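Local coordinates for uncharacterized protein (Parabacteroides merdae ATCC 43184, PDB 4OPW), which is of unknown function but is probably a bacterial cell-surface adhesin whose chain folds largely into a beta-solenoid, at residues L131-S136 and I161-G166; D207-T212 and G235-V240. All blocks are in the same frame, centred on the assembly; numbering follows the deposited sequence. Where two conformers were deposited one is given.

Interaction 1. Residues L131-S136 and I161-G166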
ATOM      1  N   LEU A 131     -10.370  -4.298  -3.750  1.00 20.31           N
ATOM      2  CA  LEU A 131      -9.070  -3.659  -3.474  1.00 20.26           C
ATOM      3  C   LEU A 131      -9.230  -2.847  -2.213  1.00 23.58           C
ATOM      4  O   LEU A 131     -10.040  -1.929  -2.161  1.00 23.64           O
ATOM      5  CB  LEU A 131      -8.595  -2.808  -4.673  1.00 20.74           C
ATOM      6  CG  LEU A 131      -7.165  -2.210  -4.607  1.00 23.08           C
ATOM      7  CD1 LEU A 131      -6.080  -3.316  -4.472  1.00 21.22           C
ATOM      8  CD2 LEU A 131      -6.887  -1.360  -5.847  1.00 24.94           C
ATOM      9  N   ASP A 132      -8.513  -3.241  -1.164  1.00 19.34           N
ATOM     10  CA  ASP A 132      -8.648  -2.646   0.154  1.00 18.04           C
ATOM     11  C   ASP A 132      -7.325  -2.029   0.589  1.00 20.49           C
ATOM     12  O   ASP A 132      -6.397  -2.728   1.014  1.00 18.73           O
ATOM     13  CB  ASP A 132      -9.151  -3.739   1.117  1.00 20.62           C
ATOM     14  CG  ASP A 132      -9.298  -3.346   2.569  1.00 31.59           C
ATOM     15  OD1 ASP A 132      -9.172  -2.145   2.879  1.00 32.79           O
ATOM     16  OD2 ASP A 132      -9.558  -4.243   3.393  1.00 35.27           O
ATOM     17  N   LEU A 133      -7.251  -0.685   0.504  1.00 17.41           N
ATOM     18  CA  LEU A 133      -6.041   0.072   0.770  1.00 17.34           C
ATOM     19  C   LEU A 133      -6.157   0.892   2.029  1.00 21.61           C
ATOM     20  O   LEU A 133      -7.142   1.615   2.226  1.00 21.47           O
ATOM     21  CB  LEU A 133      -5.746   0.988  -0.423  1.00 17.60           C
ATOM     22  CG  LEU A 133      -5.787   0.328  -1.821  1.00 21.47           C
ATOM     23  CD1 LEU A 133      -5.551   1.354  -2.912  1.00 21.61           C
ATOM     24  CD2 LEU A 133      -4.764  -0.802  -1.939  1.00 20.94           C
ATOM     25  N   ASN A 134      -5.157   0.754   2.899  1.00 17.37           N
ATOM     26  CA  ASN A 134      -5.126   1.437   4.188  1.00 16.60           C
ATOM     27  C   ASN A 134      -3.783   2.066   4.417  1.00 21.62           C
ATOM     28  O   ASN A 134      -2.747   1.405   4.262  1.00 21.44           O
ATOM     29  CB  ASN A 134      -5.433   0.439   5.317  1.00 18.63           C
ATOM     30  CG  ASN A 134      -6.740  -0.293   5.106  1.00 32.59           C
ATOM     31  OD1 ASN A 134      -7.785   0.198   5.499  1.00 27.46           O
ATOM     32  ND2 ASN A 134      -6.705  -1.436   4.393  1.00 28.08           N
ATOM     33  N   VAL A 135      -3.789   3.363   4.758  1.00 16.87           N
ATOM     34  CA  VAL A 135      -2.557   4.086   5.026  1.00 16.51           C
ATOM     35  C   VAL A 135      -2.634   4.727   6.414  1.00 19.63           C
ATOM     36  O   VAL A 135      -3.700   5.228   6.816  1.00 16.86           O
ATOM     37  CB  VAL A 135      -2.285   5.136   3.903  1.00 20.59           C
ATOM     38  CG1 VAL A 135      -1.420   6.300   4.403  1.00 20.31           C
ATOM     39  CG2 VAL A 135      -1.640   4.472   2.672  1.00 19.88           C
ATOM     40  N   SER A 136      -1.495   4.748   7.125  1.00 16.23           N
ATOM     41  CA  SER A 136      -1.390   5.479   8.392  1.00 17.46           C
ATOM     42  C   SER A 136       0.067   5.876   8.608  1.00 19.67           C
ATOM     43  O   SER A 136       0.925   5.467   7.822  1.00 18.71           O
ATOM     44  CB  SER A 136      -1.927   4.652   9.559  1.00 20.79           C
ATOM     45  OG  SER A 136      -1.045   3.605   9.917  1.00 23.04           O
ATOM     46  N   ILE A 161      -2.772   8.546  -0.608  1.00 17.15           N
ATOM     47  CA  ILE A 161      -3.124   7.451  -1.515  1.00 15.75           C
ATOM     48  C   ILE A 161      -3.373   8.093  -2.877  1.00 19.93           C
ATOM     49  O   ILE A 161      -4.285   8.907  -3.015  1.00 20.82           O
ATOM     50  CB  ILE A 161      -4.306   6.562  -1.037  1.00 18.67           C
ATOM     51  CG1 ILE A 161      -3.958   5.864   0.325  1.00 19.75           C
ATOM     52  CG2 ILE A 161      -4.632   5.505  -2.123  1.00 19.98           C
ATOM     53  CD1 ILE A 161      -5.107   5.089   1.030  1.00 22.25           C
ATOM     54  N   ASN A 162      -2.530   7.775  -3.850  1.00 16.23           N
ATOM     55  CA  ASN A 162      -2.657   8.298  -5.208  1.00 17.24           C
ATOM     56  C   ASN A 162      -3.042   7.166  -6.143  1.00 19.68           C
ATOM     57  O   ASN A 162      -2.249   6.256  -6.367  1.00 19.61           O
ATOM     58  CB  ASN A 162      -1.347   8.968  -5.644  1.00 19.69           C
ATOM     59  CG  ASN A 162      -1.379   9.599  -7.016  1.00 29.43           C
ATOM     60  OD1 ASN A 162      -2.402   9.628  -7.698  1.00 25.79           O
ATOM     61  ND2 ASN A 162      -0.231  10.089  -7.460  1.00 28.39           N
ATOM     62  N   LEU A 163      -4.274   7.217  -6.662  1.00 16.92           N
ATOM     63  CA  LEU A 163      -4.843   6.221  -7.589  1.00 17.93           C
ATOM     64  C   LEU A 163      -4.926   6.910  -8.924  1.00 22.86           C
ATOM     65  O   LEU A 163      -5.827   7.711  -9.155  1.00 21.55           O
ATOM     66  CB  LEU A 163      -6.223   5.736  -7.103  1.00 18.08           C
ATOM     67  CG  LEU A 163      -6.342   5.277  -5.640  1.00 22.38           C
ATOM     68  CD1 LEU A 163      -7.765   4.836  -5.333  1.00 21.77           C
ATOM     69  CD2 LEU A 163      -5.360   4.123  -5.330  1.00 23.61           C
ATOM     70  N   LYS A 164      -3.902   6.712  -9.743  1.00 21.48           N
ATOM     71  CA  LYS A 164      -3.704   7.439 -11.001  1.00 21.04           C
ATOM     72  C   LYS A 164      -4.760   7.195 -12.084  1.00 24.40           C
ATOM     73  O   LYS A 164      -5.106   8.135 -12.801  1.00 25.29           O
ATOM     74  CB  LYS A 164      -2.333   7.101 -11.586  1.00 22.32           C
ATOM     75  CG  LYS A 164      -1.168   7.651 -10.762  1.00 28.00           C
ATOM     76  CD  LYS A 164       0.141   7.463 -11.505  1.00 36.25           C
ATOM     77  CE  LYS A 164       1.301   8.131 -10.810  1.00 45.60           C
ATOM     78  NZ  LYS A 164       2.606   7.667 -11.349  1.00 54.05           N
ATOM     79  N   ALA A 165      -5.233   5.954 -12.249  1.00 20.88           N
ATOM     80  CA  ALA A 165      -6.170   5.617 -13.322  1.00 21.97           C
ATOM     81  C   ALA A 165      -6.959   4.389 -13.006  1.00 26.07           C
ATOM     82  O   ALA A 165      -6.524   3.563 -12.209  1.00 24.53           O
ATOM     83  CB  ALA A 165      -5.394   5.385 -14.628  1.00 22.99           C
ATOM     84  N   GLY A 166      -8.083   4.229 -13.698  1.00 25.19           N
ATOM     85  CA  GLY A 166      -8.869   3.017 -13.542  1.00 25.11           C
ATOM     86  C   GLY A 166     -10.347   3.159 -13.299  1.00 26.48           C
ATOM     87  O   GLY A 166     -10.939   4.217 -13.542  1.00 25.58           O
TER
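Ile161 reaches across the core to Leu133 and Val135, and these three residues bury most of the surface in the contact. The tightest meeting is with Val135, whose CG2 lies 3.6 Å from Ile161 CG1. In Ile161 that CG1 is anti to the carbonyl carbon (chi1 -61°), and CD1 extends the chain so that it passes alongside the valine, 4.0 Å from Val135 CB, the two side chains running past each other in opposite directions. Leu133 meets the second strand by its CD1 methyl, 3.7 Å from Leu163 CD2 and more loosely 4.3 Å from Ile161 CG2. The short segments 131-136 and 161-163 run at 146° to each other, their axes 9.4 Å apart at closest approach. That is a spacing for facing sheets, too wide for backbone pairing, and it marks two walls of a beta-solenoid packed through their inward residues. Met141 touches both Leu133 and Val135, while Ile155 and Cys153 lie against Ile161 and Leu163 from the neighbouring strand 150-156. Branched aliphatic residues suit this interior because they fill it without polar atoms to satisfy. Asn134, by contrast, points away and donates from ND2 to Asp132 OD1 (3.0 Å). With no hydrogen bond between the segments, cohesion across the core rests on van der Waals contact and the hydrophobic effect.

Interaction 2. Residues D207-T212 and G235-V240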
ATOM      1  N   ASP A 207     -22.070   8.601 -10.950  1.00 27.86           N
ATOM      2  CA  ASP A 207     -23.524   8.493 -10.846  1.00 29.36           C
ATOM      3  C   ASP A 207     -24.012   9.098  -9.531  1.00 33.45           C
ATOM      4  O   ASP A 207     -24.863  10.000  -9.562  1.00 33.60           O
ATOM      5  CB  ASP A 207     -24.007   7.038 -10.987  1.00 30.62           C
ATOM      6  CG  ASP A 207     -25.517   6.906 -10.916  1.00 46.17           C
ATOM      7  OD1 ASP A 207     -26.207   7.532 -11.749  1.00 47.56           O
ATOM      8  OD2 ASP A 207     -26.009   6.236  -9.988  1.00 54.17           O
ATOM      9  N   ASN A 208     -23.486   8.606  -8.382  1.00 27.43           N
ATOM     10  CA  ASN A 208     -23.906   9.126  -7.089  0.50 26.67           C
ATOM     11  C   ASN A 208     -22.755   9.235  -6.121  1.00 29.17           C
ATOM     12  O   ASN A 208     -21.872   8.372  -6.093  1.00 27.87           O
ATOM     13  CB  ASN A 208     -25.002   8.272  -6.469  0.50 26.08           C
ATOM     14  CG  ASN A 208     -25.805   9.016  -5.436  0.50 40.59           C
ATOM     15  OD1 ASN A 208     -26.637   9.876  -5.755  0.50 38.14           O
ATOM     16  ND2 ASN A 208     -25.568   8.711  -4.177  0.50 28.91           N
ATOM     17  N   LEU A 209     -22.804  10.291  -5.315  1.00 24.35           N
ATOM     18  CA  LEU A 209     -21.826  10.560  -4.279  1.00 22.46           C
ATOM     19  C   LEU A 209     -22.521  10.875  -2.967  1.00 26.04           C
ATOM     20  O   LEU A 209     -23.359  11.769  -2.910  1.00 26.81           O
ATOM     21  CB  LEU A 209     -20.912  11.747  -4.672  1.00 21.81           C
ATOM     22  CG  LEU A 209     -20.039  12.346  -3.540  1.00 23.67           C
ATOM     23  CD1 LEU A 209     -18.988  11.341  -3.041  1.00 23.55           C
ATOM     24  CD2 LEU A 209     -19.407  13.689  -3.950  1.00 24.44           C
ATOM     25  N   LYS A 210     -22.142  10.138  -1.911  1.00 22.06           N
ATOM     26  CA  LYS A 210     -22.601  10.394  -0.550  0.50 21.73           C
ATOM     27  C   LYS A 210     -21.394  10.961   0.193  1.00 24.69           C
ATOM     28  O   LYS A 210     -20.383  10.263   0.338  1.00 22.73           O
ATOM     29  CB  LYS A 210     -23.171   9.127   0.098  0.50 23.68           C
ATOM     30  CG  LYS A 210     -24.483   8.672  -0.532  0.50 25.87           C
ATOM     31  CD  LYS A 210     -24.987   7.465   0.169  0.50 39.68           C
ATOM     32  CE  LYS A 210     -26.188   6.863  -0.487  0.50 46.27           C
ATOM     33  NZ  LYS A 210     -26.771   5.872   0.425  0.50 55.00           N
ATOM     34  N   ALA A 211     -21.461  12.245   0.578  1.00 22.02           N
ATOM     35  CA  ALA A 211     -20.335  12.920   1.230  1.00 21.41           C
ATOM     36  C   ALA A 211     -20.643  13.347   2.652  1.00 24.15           C
ATOM     37  O   ALA A 211     -21.701  13.938   2.922  1.00 22.14           O
ATOM     38  CB  ALA A 211     -19.919  14.134   0.404  1.00 22.54           C
ATOM     39  N   THR A 212     -19.700  13.051   3.567  1.00 22.49           N
ATOM     40  CA  THR A 212     -19.825  13.428   4.976  1.00 23.32           C
ATOM     41  C   THR A 212     -18.529  14.073   5.441  1.00 26.39           C
ATOM     42  O   THR A 212     -17.465  13.469   5.316  1.00 25.69           O
ATOM     43  CB  THR A 212     -20.194  12.228   5.868  1.00 31.80           C
ATOM     44  OG1 THR A 212     -21.245  11.464   5.258  1.00 31.83           O
ATOM     45  CG2 THR A 212     -20.604  12.662   7.287  1.00 32.18           C
ATOM     46  N   GLY A 235     -14.955  22.827   6.311  1.00 24.78           N
ATOM     47  CA  GLY A 235     -14.687  22.067   5.097  1.00 23.17           C
ATOM     48  C   GLY A 235     -15.858  22.089   4.126  1.00 26.88           C
ATOM     49  O   GLY A 235     -16.972  22.408   4.528  1.00 27.59           O
ATOM     50  N   THR A 236     -15.627  21.826   2.833  1.00 22.09           N
ATOM     51  CA  THR A 236     -16.715  21.852   1.846  1.00 22.42           C
ATOM     52  C   THR A 236     -16.603  20.704   0.861  1.00 26.37           C
ATOM     53  O   THR A 236     -15.539  20.088   0.706  1.00 23.44           O
ATOM     54  CB  THR A 236     -16.726  23.187   1.041  1.00 31.43           C
ATOM     55  OG1 THR A 236     -15.515  23.284   0.292  1.00 30.65           O
ATOM     56  CG2 THR A 236     -16.935  24.430   1.909  1.00 31.82           C
ATOM     57  N   VAL A 237     -17.710  20.469   0.161  1.00 26.28           N
ATOM     58  CA  VAL A 237     -17.883  19.503  -0.917  1.00 26.59           C
ATOM     59  C   VAL A 237     -18.129  20.345  -2.167  1.00 30.50           C
ATOM     60  O   VAL A 237     -19.114  21.088  -2.203  1.00 30.40           O
ATOM     61  CB  VAL A 237     -19.040  18.508  -0.632  1.00 31.07           C
ATOM     62  CG1 VAL A 237     -19.164  17.477  -1.747  1.00 30.78           C
ATOM     63  CG2 VAL A 237     -18.867  17.816   0.716  1.00 30.66           C
ATOM     64  N   GLU A 238     -17.221  20.291  -3.155  1.00 26.48           N
ATOM     65  CA  GLU A 238     -17.351  21.130  -4.352  1.00 27.43           C
ATOM     66  C   GLU A 238     -16.910  20.408  -5.606  1.00 29.25           C
ATOM     67  O   GLU A 238     -15.964  19.618  -5.571  1.00 27.46           O
ATOM     68  CB  GLU A 238     -16.513  22.426  -4.211  1.00 29.53           C
ATOM     69  CG  GLU A 238     -17.011  23.420  -3.173  1.00 40.42           C
ATOM     70  CD  GLU A 238     -16.118  24.623  -2.952  1.00 57.77           C
ATOM     71  OE1 GLU A 238     -15.521  25.114  -3.936  1.00 58.01           O
ATOM     72  OE2 GLU A 238     -16.030  25.089  -1.792  1.00 45.75           O
ATOM     73  N   GLU A 239     -17.590  20.695  -6.725  1.00 27.17           N
ATOM     74  CA  GLU A 239     -17.230  20.160  -8.030  1.00 27.10           C
ATOM     75  C   GLU A 239     -16.038  20.929  -8.613  1.00 34.32           C
ATOM     76  O   GLU A 239     -15.975  22.151  -8.477  1.00 33.18           O
ATOM     77  CB  GLU A 239     -18.439  20.283  -8.992  1.00 28.88           C
ATOM     78  CG  GLU A 239     -18.229  19.511 -10.280  1.00 37.76           C
ATOM     79  CD  GLU A 239     -19.335  19.542 -11.317  1.00 64.38           C
ATOM     80  OE1 GLU A 239     -19.905  20.630 -11.563  1.00 53.16           O
ATOM     81  OE2 GLU A 239     -19.548  18.492 -11.962  1.00 63.84           O
ATOM     82  N   VAL A 240     -15.131  20.243  -9.302  1.00 33.89           N
ATOM     83  CA  VAL A 240     -14.031  20.916  -9.994  1.00 36.48           C
ATOM     84  C   VAL A 240     -14.216  20.681 -11.497  1.00 44.31           C
ATOM     85  O   VAL A 240     -14.543  19.567 -11.905  1.00 43.89           O
ATOM     86  CB  VAL A 240     -12.618  20.533  -9.502  1.00 40.69           C
ATOM     87  CG1 VAL A 240     -12.325  21.137  -8.131  1.00 40.94           C
ATOM     88  CG2 VAL A 240     -12.423  19.031  -9.476  1.00 39.86           C
TER
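Val237 closes on Ala211 and, more loosely, on Leu209, and this apolar packing is everything that passes directly between the two segments. Val237 straddles the alanine with both branches: CG2 lies 3.8 Å from Ala211 CB and CG1 4.0 Å from the same methyl. With CG1 anti to the backbone N (chi1 -178°) and CG2 beside it, the isopropyl group presents a forked end to a small partner, and alanine suits the place because its single methyl meets both prongs. Leu209 adds only a fringe contact, its CD2 standing 4.4 Å from Val237 CG1; the leucine also packs on Val191 and Cys193 of the preceding rung and on Tyr221.

These residues are inward-facing positions of the beta-solenoid, near its C-terminal end. Strand 208-214 belongs to one long, mostly parallel wall, which 226-232 ends on the C-terminal side, and 237-239 is the last strand of the chain, paired in parallel with 218-221 in the facing wall. Val237 also touches Gln229 and Val231 of strand 226-232.

No hydrogen bond crosses between the segments; the polar groups bond within 235-240 or to neighbouring strands. Thr236 OG1 donates to Glu238 OE2 at 2.8 Å, approaching from above the carboxylate plane (41° out of it), a pairing of two residues on the same side of the chain. Asn218 and Arg220 of strand 218-221 hold the backbone N and O of Thr236, respectively, while Arg220 also makes a long, weak ion pair with Glu238, and Glu239 a salt bridge with Lys241, the final residue of the chain.

Followed from the N terminus, the chain leaves strand 130-136, crosses to the facing wall as 139-147, returns as 150-156 and crosses again to 159-163, where interaction 1 closes the loop. It then winds on through strands 170-177 to 200-205 before 208-214 opens interaction 2. That loop follows the same path, through 218-221 and 226-232, and closes at 237-239. The two contacts are thus in series, neither nesting nor crossing. Each joins a strand of one wall to a strand of the facing wall from the following coil, the first near the middle of the chain and the second near its C-terminal end. Their centres lie 19 Å apart and their nearest atoms about 12 Å.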